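PDB 6KJK: N-terminal domain of PorA (28-171) from Porphyromonas gingivalis ATCC 33277, which is a cargo protein of the type IX secretion system whose full-length form influences PorXY-SigP signalling, this part being its N-terminal beta-rich domain. Local coordinates for residues Q4-V9 and G38-S44; P47-K53 and V79-V85; T106-S112 and T126-K132. All coordinates share one frame. Where two conformers were deposited one is given. Residue numbers count along the deposited sequence, not the author numbering.

Contact 1: residues Q4-V9 and G38-S44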
loop_
_atom_site.group_PDB
_atom_site.type_symbol
_atom_site.label_atom_id
_atom_site.label_comp_id
_atom_site.label_asym_id
_atom_site.label_seq_id
_atom_site.Cartn_x
_atom_site.Cartn_y
_atom_site.Cartn_z
ATOM N N GLN A 4 -17.982 -4.798 -1.669
ATOM C CA GLN A 4 -17.746 -6.063 -0.971
ATOM C C GLN A 4 -16.275 -6.301 -0.647
ATOM O O GLN A 4 -15.957 -7.099 0.213
ATOM C CB GLN A 4 -18.293 -7.252 -1.769
ATOM C CG GLN A 4 -19.762 -7.124 -2.186
ATOM C CD GLN A 4 -20.734 -7.662 -1.151
ATOM O OE1 GLN A 4 -20.451 -8.640 -0.461
ATOM N NE2 GLN A 4 -21.889 -7.017 -1.037
ATOM N N VAL A 5 -15.365 -5.597 -1.316
ATOM C CA VAL A 5 -13.937 -5.678 -1.010
ATOM C C VAL A 5 -13.558 -4.407 -0.276
ATOM O O VAL A 5 -13.862 -3.302 -0.753
ATOM C CB VAL A 5 -13.093 -5.831 -2.284
ATOM C CG1 VAL A 5 -11.623 -5.801 -1.931
ATOM C CG2 VAL A 5 -13.468 -7.122 -2.973
ATOM N N VAL A 6 -12.922 -4.549 0.881
ATOM C CA VAL A 6 -12.518 -3.418 1.702
ATOM C C VAL A 6 -11.056 -3.565 2.092
ATOM O O VAL A 6 -10.474 -4.657 2.043
ATOM C CB VAL A 6 -13.394 -3.208 2.965
ATOM C CG1 VAL A 6 -14.852 -3.038 2.558
ATOM C CG2 VAL A 6 -13.269 -4.383 3.935
ATOM N N ILE A 7 -10.475 -2.452 2.507
ATOM C CA ILE A 7 -9.146 -2.415 3.094
ATOM C C ILE A 7 -9.307 -2.071 4.563
ATOM O O ILE A 7 -10.075 -1.164 4.915
ATOM C CB ILE A 7 -8.258 -1.407 2.348
ATOM C CG1 ILE A 7 -8.069 -1.906 0.900
ATOM C CG2 ILE A 7 -6.910 -1.249 3.034
ATOM C CD1 ILE A 7 -7.586 -0.839 -0.082
ATOM N N LYS A 8 -8.646 -2.832 5.419
ATOM C CA LYS A 8 -8.672 -2.647 6.854
ATOM C C LYS A 8 -7.279 -2.241 7.321
ATOM O O LYS A 8 -6.269 -2.802 6.866
ATOM C CB LYS A 8 -9.072 -3.974 7.517
ATOM C CG LYS A 8 -9.265 -3.959 9.012
ATOM C CD LYS A 8 -9.799 -5.298 9.489
ATOM C CE LYS A 8 -10.086 -5.309 10.968
ATOM N NZ LYS A 8 -10.799 -6.576 11.317
ATOM N N VAL A 9 -7.213 -1.282 8.237
ATOM C CA VAL A 9 -5.966 -0.876 8.874
ATOM C C VAL A 9 -6.185 -0.889 10.375
ATOM O O VAL A 9 -7.166 -0.320 10.875
ATOM C CB VAL A 9 -5.508 0.511 8.410
ATOM C CG1 VAL A 9 -4.268 0.962 9.189
ATOM C CG2 VAL A 9 -5.183 0.450 6.949
ATOM N N GLY A 38 -1.869 -3.305 6.256
ATOM C CA GLY A 38 -3.302 -3.445 6.316
ATOM C C GLY A 38 -3.696 -4.814 5.821
ATOM O O GLY A 38 -2.867 -5.730 5.726
ATOM N N MET A 39 -4.979 -4.969 5.544
ATOM C CA MET A 39 -5.557 -6.223 5.077
ATOM C C MET A 39 -6.552 -5.903 3.975
ATOM O O MET A 39 -7.300 -4.916 4.085
ATOM C CB MET A 39 -6.355 -6.923 6.198
ATOM C CG MET A 39 -5.533 -7.329 7.411
ATOM S SD MET A 39 -4.472 -8.761 7.127
ATOM C CE MET A 39 -5.575 -9.762 6.221
ATOM N N VAL A 40 -6.594 -6.719 2.932
ATOM C CA VAL A 40 -7.654 -6.648 1.925
ATOM C C VAL A 40 -8.635 -7.771 2.229
ATOM O O VAL A 40 -8.247 -8.947 2.292
ATOM C CB VAL A 40 -7.079 -6.779 0.511
ATOM C CG1 VAL A 40 -8.222 -6.727 -0.487
ATOM C CG2 VAL A 40 -6.098 -5.649 0.251
ATOM N N ILE A 41 -9.912 -7.417 2.400
ATOM C CA ILE A 41 -10.933 -8.363 2.846
ATOM C C ILE A 41 -12.029 -8.434 1.807
ATOM O O ILE A 41 -12.519 -7.399 1.359
ATOM C CB ILE A 41 -11.504 -7.934 4.209
ATOM C CG1 ILE A 41 -10.384 -7.959 5.249
ATOM C CG2 ILE A 41 -12.685 -8.836 4.663
ATOM C CD1 ILE A 41 -10.670 -7.178 6.483
ATOM N N ASN A 42 -12.430 -9.637 1.433
ATOM C CA ASN A 42 -13.591 -9.825 0.582
ATOM C C ASN A 42 -14.738 -10.258 1.488
ATOM O O ASN A 42 -14.676 -11.337 2.085
ATOM C CB ASN A 42 -13.293 -10.912 -0.449
ATOM C CG ASN A 42 -14.535 -11.398 -1.165
ATOM O OD1 ASN A 42 -15.524 -10.667 -1.276
ATOM N ND2 ASN A 42 -14.488 -12.640 -1.667
ATOM N N GLN A 43 -15.781 -9.433 1.578
ATOM C CA GLN A 43 -16.888 -9.683 2.495
ATOM C C GLN A 43 -17.963 -10.592 1.906
ATOM O O GLN A 43 -18.903 -10.958 2.621
ATOM C CB GLN A 43 -17.511 -8.358 2.932
ATOM C CG GLN A 43 -16.531 -7.498 3.685
ATOM C CD GLN A 43 -17.069 -6.099 3.937
ATOM O OE1 GLN A 43 -17.918 -5.602 3.197
ATOM N NE2 GLN A 43 -16.600 -5.491 4.984
ATOM N N SER A 44 -17.856 -10.970 0.643
ATOM C CA SER A 44 -18.799 -11.893 0.021
ATOM C C SER A 44 -18.503 -13.337 0.411
ATOM O O SER A 44 -17.376 -13.715 0.743
ATOM C CB SER A 44 -18.728 -11.746 -1.499
ATOM O OG SER A 44 -19.542 -12.718 -2.139
#

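Contact 2: residues P47-K53 and V79-V85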
loop_
_atom_site.group_PDB
_atom_site.type_symbol
_atom_site.label_atom_id
_atom_site.label_comp_id
_atom_site.label_asym_id
_atom_site.label_seq_id
_atom_site.Cartn_x
_atom_site.Cartn_y
_atom_site.Cartn_z
ATOM N N PRO A 47 -15.358 -16.418 -2.970
ATOM C CA PRO A 47 -14.009 -15.855 -3.153
ATOM C C PRO A 47 -13.895 -15.132 -4.481
ATOM O O PRO A 47 -14.617 -15.417 -5.434
ATOM C CB PRO A 47 -13.102 -17.088 -3.140
ATOM C CG PRO A 47 -13.906 -18.147 -2.438
ATOM C CD PRO A 47 -15.335 -17.881 -2.813
ATOM N N ILE A 48 -12.984 -14.153 -4.527
ATOM C CA ILE A 48 -12.739 -13.377 -5.735
ATOM C C ILE A 48 -11.237 -13.310 -5.967
ATOM O O ILE A 48 -10.449 -13.208 -5.018
ATOM C CB ILE A 48 -13.379 -11.967 -5.640
ATOM C CG1 ILE A 48 -13.213 -11.165 -6.925
ATOM C CG2 ILE A 48 -12.850 -11.188 -4.462
ATOM C CD1 ILE A 48 -13.916 -9.819 -6.833
ATOM N N ASN A 49 -10.839 -13.364 -7.228
ATOM C CA ASN A 49 -9.446 -13.180 -7.597
ATOM C C ASN A 49 -9.203 -11.718 -7.915
ATOM O O ASN A 49 -9.936 -11.114 -8.707
ATOM C CB ASN A 49 -9.100 -14.034 -8.819
ATOM C CG ASN A 49 -8.972 -15.508 -8.481
ATOM O OD1 ASN A 49 -9.055 -15.897 -7.326
ATOM N ND2 ASN A 49 -8.717 -16.322 -9.489
ATOM N N VAL A 50 -8.184 -11.148 -7.292
ATOM C CA VAL A 50 -7.861 -9.741 -7.467
ATOM C C VAL A 50 -6.376 -9.575 -7.765
ATOM O O VAL A 50 -5.556 -10.472 -7.549
ATOM C CB VAL A 50 -8.269 -8.904 -6.248
ATOM C CG1 VAL A 50 -9.754 -9.058 -5.958
ATOM C CG2 VAL A 50 -7.496 -9.318 -5.020
ATOM N N ILE A 51 -6.026 -8.380 -8.248
ATOM C CA ILE A 51 -4.637 -7.952 -8.346
ATOM C C ILE A 51 -4.521 -6.625 -7.612
ATOM O O ILE A 51 -5.430 -5.781 -7.716
ATOM C CB ILE A 51 -4.210 -7.781 -9.815
ATOM C CG1 ILE A 51 -4.241 -9.108 -10.551
ATOM C CG2 ILE A 51 -2.836 -7.163 -9.935
ATOM C CD1 ILE A 51 -4.187 -8.936 -12.056
ATOM N N GLY A 52 -3.442 -6.448 -6.875
ATOM C CA GLY A 52 -3.164 -5.185 -6.179
ATOM C C GLY A 52 -2.139 -4.388 -6.970
ATOM O O GLY A 52 -1.171 -4.950 -7.470
ATOM N N LYS A 53 -2.402 -3.091 -7.113
ATOM C CA LYS A 53 -1.527 -2.222 -7.897
ATOM C C LYS A 53 -1.250 -0.935 -7.152
ATOM O O LYS A 53 -2.169 -0.303 -6.614
ATOM C CB LYS A 53 -2.131 -1.864 -9.256
ATOM C CG LYS A 53 -2.475 -3.055 -10.120
ATOM C CD LYS A 53 -2.712 -2.630 -11.548
ATOM C CE LYS A 53 -3.236 -3.809 -12.374
ATOM N NZ LYS A 53 -3.354 -3.449 -13.821
ATOM N N VAL A 79 2.840 -4.026 -9.373
ATOM C CA VAL A 79 1.703 -4.923 -9.557
ATOM C C VAL A 79 1.984 -6.236 -8.835
ATOM O O VAL A 79 3.062 -6.827 -8.997
ATOM C CB VAL A 79 1.401 -5.151 -11.052
ATOM C CG1 VAL A 79 0.186 -6.032 -11.238
ATOM C CG2 VAL A 79 1.173 -3.804 -11.750
ATOM N N SER A 80 1.023 -6.676 -8.031
ATOM C CA SER A 80 1.105 -7.940 -7.332
ATOM C C SER A 80 0.724 -9.091 -8.257
ATOM O O SER A 80 0.156 -8.899 -9.329
ATOM C CB SER A 80 0.127 -7.923 -6.145
ATOM O OG SER A 80 -1.205 -8.192 -6.555
ATOM N N PRO A 81 0.937 -10.328 -7.803
ATOM C CA PRO A 81 0.318 -11.478 -8.483
ATOM C C PRO A 81 -1.184 -11.474 -8.252
ATOM O O PRO A 81 -1.718 -10.743 -7.419
ATOM C CB PRO A 81 0.937 -12.699 -7.796
ATOM C CG PRO A 81 2.026 -12.188 -6.914
ATOM C CD PRO A 81 1.683 -10.727 -6.608
ATOM N N VAL A 82 -1.876 -12.354 -8.974
ATOM C CA VAL A 82 -3.284 -12.600 -8.698
ATOM C C VAL A 82 -3.389 -13.268 -7.338
ATOM O O VAL A 82 -2.671 -14.232 -7.045
ATOM C CB VAL A 82 -3.905 -13.493 -9.787
ATOM C CG1 VAL A 82 -5.357 -13.757 -9.489
ATOM C CG2 VAL A 82 -3.759 -12.818 -11.173
ATOM N N VAL A 83 -4.310 -12.774 -6.512
ATOM C CA VAL A 83 -4.544 -13.289 -5.165
ATOM C C VAL A 83 -6.023 -13.591 -5.031
ATOM O O VAL A 83 -6.857 -12.793 -5.467
ATOM C CB VAL A 83 -4.127 -12.263 -4.092
ATOM C CG1 VAL A 83 -4.417 -12.813 -2.671
ATOM C CG2 VAL A 83 -2.667 -11.917 -4.234
ATOM N N GLU A 84 -6.363 -14.742 -4.446
ATOM C CA GLU A 84 -7.755 -15.112 -4.184
ATOM C C GLU A 84 -8.093 -14.710 -2.752
ATOM O O GLU A 84 -7.602 -15.349 -1.804
ATOM C CB GLU A 84 -7.925 -16.623 -4.329
ATOM C CG GLU A 84 -9.381 -17.075 -4.264
ATOM C CD GLU A 84 -9.628 -18.362 -5.082
ATOM O OE1 GLU A 84 -9.463 -18.372 -6.340
ATOM O OE2 GLU A 84 -9.986 -19.386 -4.458
ATOM N N VAL A 85 -9.025 -13.748 -2.599
ATOM C CA VAL A 85 -9.323 -13.165 -1.297
ATOM C C VAL A 85 -10.711 -13.593 -0.834
ATOM O O VAL A 85 -11.638 -13.736 -1.632
ATOM C CB VAL A 85 -9.209 -11.627 -1.267
ATOM C CG1 VAL A 85 -7.761 -11.186 -1.426
ATOM C CG2 VAL A 85 -10.075 -11.009 -2.341
#

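Contact 3: residues T106-S112 and T126-K132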
loop_
_atom_site.group_PDB
_atom_site.type_symbol
_atom_site.label_atom_id
_atom_site.label_comp_id
_atom_site.label_asym_id
_atom_site.label_seq_id
_atom_site.Cartn_x
_atom_site.Cartn_y
_atom_site.Cartn_z
ATOM N N THR A 106 7.088 14.250 2.132
ATOM C CA THR A 106 5.995 13.285 2.084
ATOM C C THR A 106 6.163 12.402 0.854
ATOM O O THR A 106 6.232 12.906 -0.274
ATOM C CB THR A 106 4.648 14.006 2.034
ATOM O OG1 THR A 106 4.515 14.865 3.182
ATOM C CG2 THR A 106 3.520 12.994 2.039
ATOM N N GLY A 107 6.275 11.092 1.066
ATOM C CA GLY A 107 6.076 10.117 -0.015
ATOM C C GLY A 107 4.589 9.810 -0.079
ATOM O O GLY A 107 3.923 9.746 0.948
ATOM N N ALA A 108 4.041 9.693 -1.264
ATOM C CA ALA A 108 2.605 9.487 -1.411
ATOM C C ALA A 108 2.353 8.401 -2.446
ATOM O O ALA A 108 2.962 8.410 -3.530
ATOM C CB ALA A 108 1.903 10.787 -1.829
ATOM N N PHE A 109 1.462 7.467 -2.110
ATOM C CA PHE A 109 1.155 6.346 -2.970
ATOM C C PHE A 109 -0.341 6.129 -2.971
ATOM O O PHE A 109 -1.032 6.462 -1.997
ATOM C CB PHE A 109 1.832 5.071 -2.450
ATOM C CG PHE A 109 3.343 5.170 -2.426
ATOM C CD1 PHE A 109 4.009 5.695 -1.332
ATOM C CD2 PHE A 109 4.094 4.757 -3.527
ATOM C CE1 PHE A 109 5.398 5.761 -1.329
ATOM C CE2 PHE A 109 5.453 4.817 -3.503
ATOM C CZ PHE A 109 6.114 5.307 -2.417
ATOM N N THR A 110 -0.837 5.534 -4.039
ATOM C CA THR A 110 -2.204 5.025 -4.057
ATOM C C THR A 110 -2.126 3.549 -4.372
ATOM O O THR A 110 -1.386 3.149 -5.273
ATOM C CB THR A 110 -3.067 5.770 -5.080
ATOM O OG1 THR A 110 -3.104 7.162 -4.726
ATOM C CG2 THR A 110 -4.491 5.219 -5.123
ATOM N N PHE A 111 -2.864 2.744 -3.622
ATOM C CA PHE A 111 -2.986 1.315 -3.865
ATOM C C PHE A 111 -4.441 1.044 -4.204
ATOM O O PHE A 111 -5.347 1.467 -3.453
ATOM C CB PHE A 111 -2.585 0.524 -2.624
ATOM C CG PHE A 111 -2.882 -0.944 -2.742
ATOM C CD1 PHE A 111 -1.980 -1.816 -3.351
ATOM C CD2 PHE A 111 -4.087 -1.450 -2.281
ATOM C CE1 PHE A 111 -2.273 -3.186 -3.449
ATOM C CE2 PHE A 111 -4.397 -2.806 -2.389
ATOM C CZ PHE A 111 -3.482 -3.659 -2.959
ATOM N N SER A 112 -4.679 0.280 -5.261
ATOM C CA SER A 112 -6.022 -0.213 -5.533
ATOM C C SER A 112 -6.011 -1.697 -5.811
ATOM O O SER A 112 -5.078 -2.246 -6.398
ATOM C CB SER A 112 -6.663 0.477 -6.749
ATOM O OG SER A 112 -6.829 1.864 -6.508
ATOM N N THR A 126 -9.647 1.188 -2.826
ATOM C CA THR A 126 -8.492 2.054 -2.999
ATOM C C THR A 126 -8.150 2.684 -1.668
ATOM O O THR A 126 -9.047 3.090 -0.909
ATOM C CB THR A 126 -8.854 3.166 -3.995
ATOM O OG1 THR A 126 -9.101 2.563 -5.263
ATOM C CG2 THR A 126 -7.730 4.200 -4.135
ATOM N N VAL A 127 -6.851 2.796 -1.402
ATOM C CA VAL A 127 -6.358 3.541 -0.259
ATOM C C VAL A 127 -5.213 4.420 -0.735
ATOM O O VAL A 127 -4.400 4.013 -1.582
ATOM C CB VAL A 127 -5.930 2.619 0.906
ATOM C CG1 VAL A 127 -4.835 1.630 0.496
ATOM C CG2 VAL A 127 -5.548 3.408 2.135
ATOM N N ASN A 128 -5.187 5.632 -0.214
ATOM C CA ASN A 128 -4.100 6.573 -0.446
ATOM C C ASN A 128 -3.232 6.601 0.799
ATOM O O ASN A 128 -3.750 6.725 1.914
ATOM C CB ASN A 128 -4.643 7.976 -0.743
ATOM C CG ASN A 128 -5.579 7.968 -1.876
ATOM O OD1 ASN A 128 -5.168 7.787 -3.035
ATOM N ND2 ASN A 128 -6.868 8.084 -1.580
ATOM N N ILE A 129 -1.927 6.456 0.628
ATOM C CA ILE A 129 -0.991 6.305 1.725
ATOM C C ILE A 129 -0.006 7.462 1.639
ATOM O O ILE A 129 0.668 7.635 0.608
ATOM C CB ILE A 129 -0.249 4.970 1.612
ATOM C CG1 ILE A 129 -1.251 3.835 1.642
ATOM C CG2 ILE A 129 0.795 4.815 2.726
ATOM C CD1 ILE A 129 -0.691 2.563 1.152
ATOM N N ASN A 130 0.106 8.242 2.709
ATOM C CA ASN A 130 1.088 9.322 2.787
ATOM C C ASN A 130 2.107 8.982 3.856
ATOM O O ASN A 130 1.739 8.766 5.021
ATOM C CB ASN A 130 0.429 10.652 3.153
ATOM C CG ASN A 130 -0.471 11.177 2.072
ATOM O OD1 ASN A 130 -0.200 11.012 0.877
ATOM N ND2 ASN A 130 -1.563 11.817 2.479
ATOM N N PHE A 131 3.356 8.876 3.473
ATOM C CA PHE A 131 4.452 8.695 4.407
ATOM C C PHE A 131 4.990 10.079 4.718
ATOM O O PHE A 131 5.716 10.664 3.914
ATOM C CB PHE A 131 5.535 7.842 3.759
ATOM C CG PHE A 131 5.105 6.404 3.492
ATOM C CD1 PHE A 131 5.060 5.484 4.538
ATOM C CD2 PHE A 131 4.736 5.964 2.234
ATOM C CE1 PHE A 131 4.684 4.158 4.328
ATOM C CE2 PHE A 131 4.377 4.640 2.024
ATOM C CZ PHE A 131 4.353 3.732 3.070
ATOM N N LYS A 132 4.620 10.614 5.871
ATOM C CA LYS A 132 5.027 11.961 6.284
ATOM C C LYS A 132 6.260 11.824 7.169
ATOM O O LYS A 132 6.158 11.568 8.378
ATOM C CB LYS A 132 3.882 12.680 6.982
ATOM C CG LYS A 132 2.719 12.944 6.069
ATOM C CD LYS A 132 1.652 13.770 6.750
ATOM C CE LYS A 132 0.503 14.038 5.807
ATOM N NZ LYS A 132 -0.620 14.727 6.500
HETATM O O HOH W 1 -1.477 9.394 -1.241
#

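Contact 1: residues Q4-V9 and G38-S44
Val5, Ile7 and Val40 form the apolar centre of this antiparallel pairing: Val5 CG1 lies 3.8 Å from Val40 CG1, and Ile7 CG1 4.3 Å from Val40 CG2, all on the buried face of the sheet. The other, more open face carries Val6, Lys8, Met39 and Ile41, where Val6 CG2 packs on Ile41 CB at 4.0 Å and the methylenes of Lys8 cover Ile41 (CD to CD1, 3.7 Å). Backbone bonds set the register. Val6 and Ile41 form a hydrogen-bonded pair, Val6 N to Ile41 O 2.9 Å and Ile41 N to Val6 O 2.8 Å, and Lys8 pairs likewise with Met39. Gly38 suits its place, since a CB there would clash with the carbonyl oxygen of Lys8. At the polar edge strand 31-42 gives way to a turn. Gln43 N still donates to Gln4 O at 2.7 Å, while Asn42 OD1 accepts from Ser44 N at 3.0 Å in an Asx turn, and Asn42 ND2 reaches the carbonyls of Thr46 and Val85. Strand 5-9 is flanked on its other side by strand 12-13, strand 31-42 by strand 90-99, and the buried face rests on strand 125-133 through Ile7.

Contact 2: residues P47-K53 and V79-V85
This is an interrupted antiparallel pairing at the margin of the five-stranded mixed sheet, where 83-85 is an outermost strand beside strand 48-58. Two hydrogen-bonded pairs define its regular part: Ile48 N meets Val85 O at 3.2 Å with Val85 N to Ile48 O at 2.9 Å, and Val50 and Val83 exchange two bonds of 2.8 Å between their N and O atoms. Beyond Val50 the register slips by one residue. Pro81 has no amide proton to offer Gly52 O, which Ser80 N bonds at 2.8 Å; Ser80 OG accepts from Gly52 N at 2.9 Å and donates to Pro81 O at 2.7 Å. Ile51 covers the shift, its CG2 3.5 Å from Val79 CG1 and its CG1 3.8 Å from Val82 CG2. On the Val50 face, Ile48 CG2 touches Val85 CG2 at 3.5 Å. Across strand 48-58, strand 105-115 pairs with Ile51 and Lys53, and Glu116 beyond it with Asn49, whereas Val50, Ser80 and Val83 pack against Phe69 of strand 64-69.

Contact 3: residues T106-S112 and T126-K132
The pleat sets the two faces; rotamers decide what meets on each. On the buried face Phe109 and Phe131 both adopt m at chi1, which brings their rings rim to rim, with centroids 5.7 Å apart and planes at 79°. Gly107, opposite Phe131, adds no side chain. Phe111 instead takes t, which leads its ring away from strand 125-133 while its CB stays 4.0 Å from Val127 CG1. The other face is largely polar. With both chi1 angles at m, Thr110 OG1 donates to Asn128 OD1 at 2.7 Å, and Ser112 OG and Thr126 OG1 share a hydrogen bond of 2.7 Å. A water lies 3.0 Å from Asn130 OD1 and 3.1 Å from Phe109 O, with more acceptors near than protons; Lys132 extends to a salt bridge with Asp21. Beneath, three pairs of backbone bonds run unbroken from Gly107-Phe131 to Phe111-Val127. Together the strands make a regular beta hairpin, its apolar face turned to strand 90-99 of the opposing sheet, as in a beta sandwich.

In the fold
Contact 3 lies deepest, its centre about 7 Å from that of the chain, against about 13 Å for contacts 1 and 2, and it alone adds aromatic side chains to the core. Contacts 2 and 3 belong to one sheet, in which strands 48-58 and 105-115 are neighbours: Lys53 N probably bonds to Ser112 O at 2.9 Å. Contact 1 belongs to the facing sheet, and meets contact 3 mainly through apolar side chains, with Ile7 CD1 3.7 Å from Val127 CG1. Aliphatic side chains prevail in both peripheral contacts. These two are also joined by a probable hydrogen bond, Asn42 ND2 to Val85 O at 3.1 Å, near the connection from strand 31-42 to strand 48-58.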